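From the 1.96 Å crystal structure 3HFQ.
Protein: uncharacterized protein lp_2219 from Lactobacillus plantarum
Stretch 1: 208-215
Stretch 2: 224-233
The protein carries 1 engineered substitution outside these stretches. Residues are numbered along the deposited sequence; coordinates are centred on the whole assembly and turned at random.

Stretch 1 208-215: SSQIASLK
Stretch 2 224-233: TQLGIVKTIP

How does the pairing begin? Strand 224-230 runs antiparallel to strand 210-215, their axes at 142° and 4.5 Å apart at closest approach. Thr 224 and Lys 215 form a hydrogen-bonded pair: Lys 215 N donates to Thr 224 O at 2.9 Å, and Thr 224 N to Lys 215 O at 3.0 Å. A water hydrogen-bonds Thr 224 OG1 at 2.9 Å and donates a weak bond to Lys 215 O at 3.3 Å. The Lys 215 side chain (t, p, t, p) leads its end away.

Where does the register slip? Gln 225 (chi1 t, chi2 t) faces Leu 214 (m, t), with Leu 214 CD2 3.7 Å from Gln 225 CA. Leu 226 then adopts phi/psi -98/-46, inserting an extra residue as a beta bulge. The ladder survives: Leu 226 N donates to Ser 213 O at 2.7 Å, and Ser 213 N to Gly 227 O at 2.9 Å. The CA-to-CB bond of Leu 226 points toward stretch 1 (chi1 -88°, chi2 23°), and its CD1 lies 3.8 Å from Lys 215 CB.

What holds the regular ladder beyond Gly 227? Extended Ile 228 (-139/140; m, t) pairs with Ala 212, its CG1 4.2 Å from Ala 212 CB, an apolar contact on the face shared with Gln 210 and Leu 214. Val 229 (m) lies on the other face with Ile 211 (m, t): Ile 211 N donates to Val 229 O at 2.9 Å, Val 229 N to Ile 211 O at 3.0 Å, and Val 229 CG2 packs 3.9 Å from Ile 211 CB.

How does the contact close? Lys 230 and Gln 210 form a non-hydrogen-bonded pair, so their CA atoms approach to 4.3 Å, closer than the 5.4 Å between Ile 211 CA and Val 229 CA; Gln 210 CA makes a CA-H...O contact of 3.2 Å with Val 229 O. Thr 231 (-102/-1, p) gives Ser 209 O two hydrogen bonds, from Thr 231 N at 3.0 Å and, weakly, from Thr 231 OG1 at 3.3 Å. Ile 232 CD1 reaches 3.9 Å from Ser 209 OG.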

# COMPACT_ATOMS: atom_id res chain seq x y z
N SER A 208 -5.11 -5.64 14.96
CA SER A 208 -4.70 -5.36 16.34
C SER A 208 -4.23 -3.92 16.54
O SER A 208 -3.87 -3.54 17.66
CB SER A 208 -3.58 -6.32 16.74
OG SER A 208 -2.47 -6.17 15.87
N SER A 209 -4.24 -3.13 15.47
CA SER A 209 -3.79 -1.74 15.55
C SER A 209 -2.41 -1.67 16.20
O SER A 209 -2.21 -0.96 17.19
CB SER A 209 -4.78 -0.90 16.36
OG SER A 209 -6.01 -0.78 15.66
N GLN A 210 -1.46 -2.40 15.62
CA GLN A 210 -0.10 -2.45 16.13
C GLN A 210 0.92 -2.43 15.00
O GLN A 210 0.58 -2.64 13.84
CB GLN A 210 0.13 -3.74 16.92
CG GLN A 210 -0.71 -3.91 18.16
CD GLN A 210 -0.47 -5.25 18.83
OE1 GLN A 210 -0.66 -6.31 18.22
NE2 GLN A 210 -0.07 -5.22 20.09
N ILE A 211 2.17 -2.16 15.35
CA ILE A 211 3.25 -2.19 14.38
C ILE A 211 4.33 -3.07 14.98
O ILE A 211 4.70 -2.91 16.14
CB ILE A 211 3.87 -0.80 14.09
CG1 ILE A 211 2.86 0.08 13.35
CG2 ILE A 211 5.13 -0.98 13.22
CD1 ILE A 211 3.39 1.48 13.03
N ALA A 212 4.83 -4.02 14.19
CA ALA A 212 5.88 -4.90 14.66
C ALA A 212 7.18 -4.49 13.97
O ALA A 212 7.21 -4.30 12.76
CB ALA A 212 5.54 -6.35 14.31
N SER A 213 8.24 -4.32 14.75
CA SER A 213 9.54 -3.99 14.17
C SER A 213 10.19 -5.34 13.92
O SER A 213 10.17 -6.21 14.79
CB SER A 213 10.40 -3.16 15.13
OG SER A 213 9.96 -1.82 15.20
N LEU A 214 10.75 -5.53 12.73
CA LEU A 214 11.39 -6.80 12.38
C LEU A 214 12.80 -6.59 11.87
O LEU A 214 13.09 -5.57 11.22
CB LEU A 214 10.60 -7.50 11.27
CG LEU A 214 9.07 -7.60 11.39
CD1 LEU A 214 8.51 -8.11 10.07
CD2 LEU A 214 8.69 -8.51 12.54
N LYS A 215 13.68 -7.54 12.16
CA LYS A 215 15.05 -7.49 11.67
C LYS A 215 15.05 -8.45 10.48
O LYS A 215 14.56 -9.58 10.59
CB LYS A 215 16.03 -7.99 12.73
CG LYS A 215 17.49 -8.03 12.27
CD LYS A 215 18.09 -6.63 12.16
CE LYS A 215 19.48 -6.67 11.53
NZ LYS A 215 19.43 -7.08 10.10
N THR A 224 13.04 -11.67 12.15
CA THR A 224 13.07 -11.90 13.59
C THR A 224 12.27 -10.73 14.16
O THR A 224 12.59 -9.57 13.89
CB THR A 224 14.51 -11.84 14.17
OG1 THR A 224 15.27 -12.94 13.66
CG2 THR A 224 14.47 -11.94 15.69
N GLN A 225 11.22 -11.02 14.92
CA GLN A 225 10.41 -9.96 15.50
C GLN A 225 11.18 -9.29 16.63
O GLN A 225 11.70 -9.97 17.51
CB GLN A 225 9.09 -10.52 16.05
CG GLN A 225 8.17 -9.45 16.62
CD GLN A 225 6.90 -10.03 17.19
OE1 GLN A 225 6.11 -10.66 16.49
NE2 GLN A 225 6.68 -9.82 18.49
N LEU A 226 11.26 -7.96 16.60
CA LEU A 226 11.99 -7.21 17.62
C LEU A 226 11.14 -6.62 18.74
O LEU A 226 11.48 -6.73 19.92
CB LEU A 226 12.79 -6.08 16.96
CG LEU A 226 14.21 -6.37 16.46
CD1 LEU A 226 14.41 -7.86 16.19
CD2 LEU A 226 14.45 -5.54 15.21
N GLY A 227 10.04 -5.98 18.37
CA GLY A 227 9.16 -5.37 19.35
C GLY A 227 7.84 -4.98 18.72
O GLY A 227 7.69 -5.06 17.50
N ILE A 228 6.88 -4.56 19.54
CA ILE A 228 5.56 -4.17 19.04
C ILE A 228 5.06 -2.91 19.76
O ILE A 228 5.25 -2.76 20.97
CB ILE A 228 4.53 -5.30 19.24
CG1 ILE A 228 4.95 -6.54 18.45
CG2 ILE A 228 3.14 -4.84 18.81
CD1 ILE A 228 3.97 -7.70 18.54
N VAL A 229 4.43 -2.02 19.01
CA VAL A 229 3.87 -0.79 19.58
C VAL A 229 2.44 -0.62 19.09
O VAL A 229 2.07 -1.18 18.06
CB VAL A 229 4.69 0.47 19.16
CG1 VAL A 229 6.08 0.42 19.77
CG2 VAL A 229 4.79 0.55 17.64
N LYS A 230 1.63 0.13 19.83
CA LYS A 230 0.24 0.36 19.43
C LYS A 230 0.17 1.58 18.52
O LYS A 230 1.00 2.48 18.62
CB LYS A 230 -0.65 0.58 20.67
CG LYS A 230 -0.69 -0.63 21.60
CD LYS A 230 -1.65 -0.43 22.78
CE LYS A 230 -3.11 -0.62 22.37
NZ LYS A 230 -4.02 -0.59 23.55
N THR A 231 -0.82 1.61 17.63
CA THR A 231 -0.95 2.73 16.70
C THR A 231 -2.04 3.71 17.11
O THR A 231 -2.26 4.72 16.44
CB THR A 231 -1.24 2.23 15.27
OG1 THR A 231 -2.53 1.62 15.21
CG2 THR A 231 -0.19 1.20 14.84
N ILE A 232 -2.71 3.42 18.22
CA ILE A 232 -3.78 4.27 18.75
C ILE A 232 -3.72 4.29 20.28
O ILE A 232 -3.01 3.49 20.89
CB ILE A 232 -5.18 3.76 18.33
CG1 ILE A 232 -5.35 2.30 18.74
CG2 ILE A 232 -5.38 3.94 16.83
CD1 ILE A 232 -6.75 1.75 18.53
N PRO A 233 -4.47 5.21 20.91
CA PRO A 233 -4.47 5.30 22.38
C PRO A 233 -4.84 3.97 23.03
O PRO A 233 -5.64 3.20 22.48
CB PRO A 233 -5.50 6.39 22.66
CG PRO A 233 -5.32 7.30 21.49
CD PRO A 233 -5.25 6.32 20.33
O HOH W 1 16.26 -12.38 11.00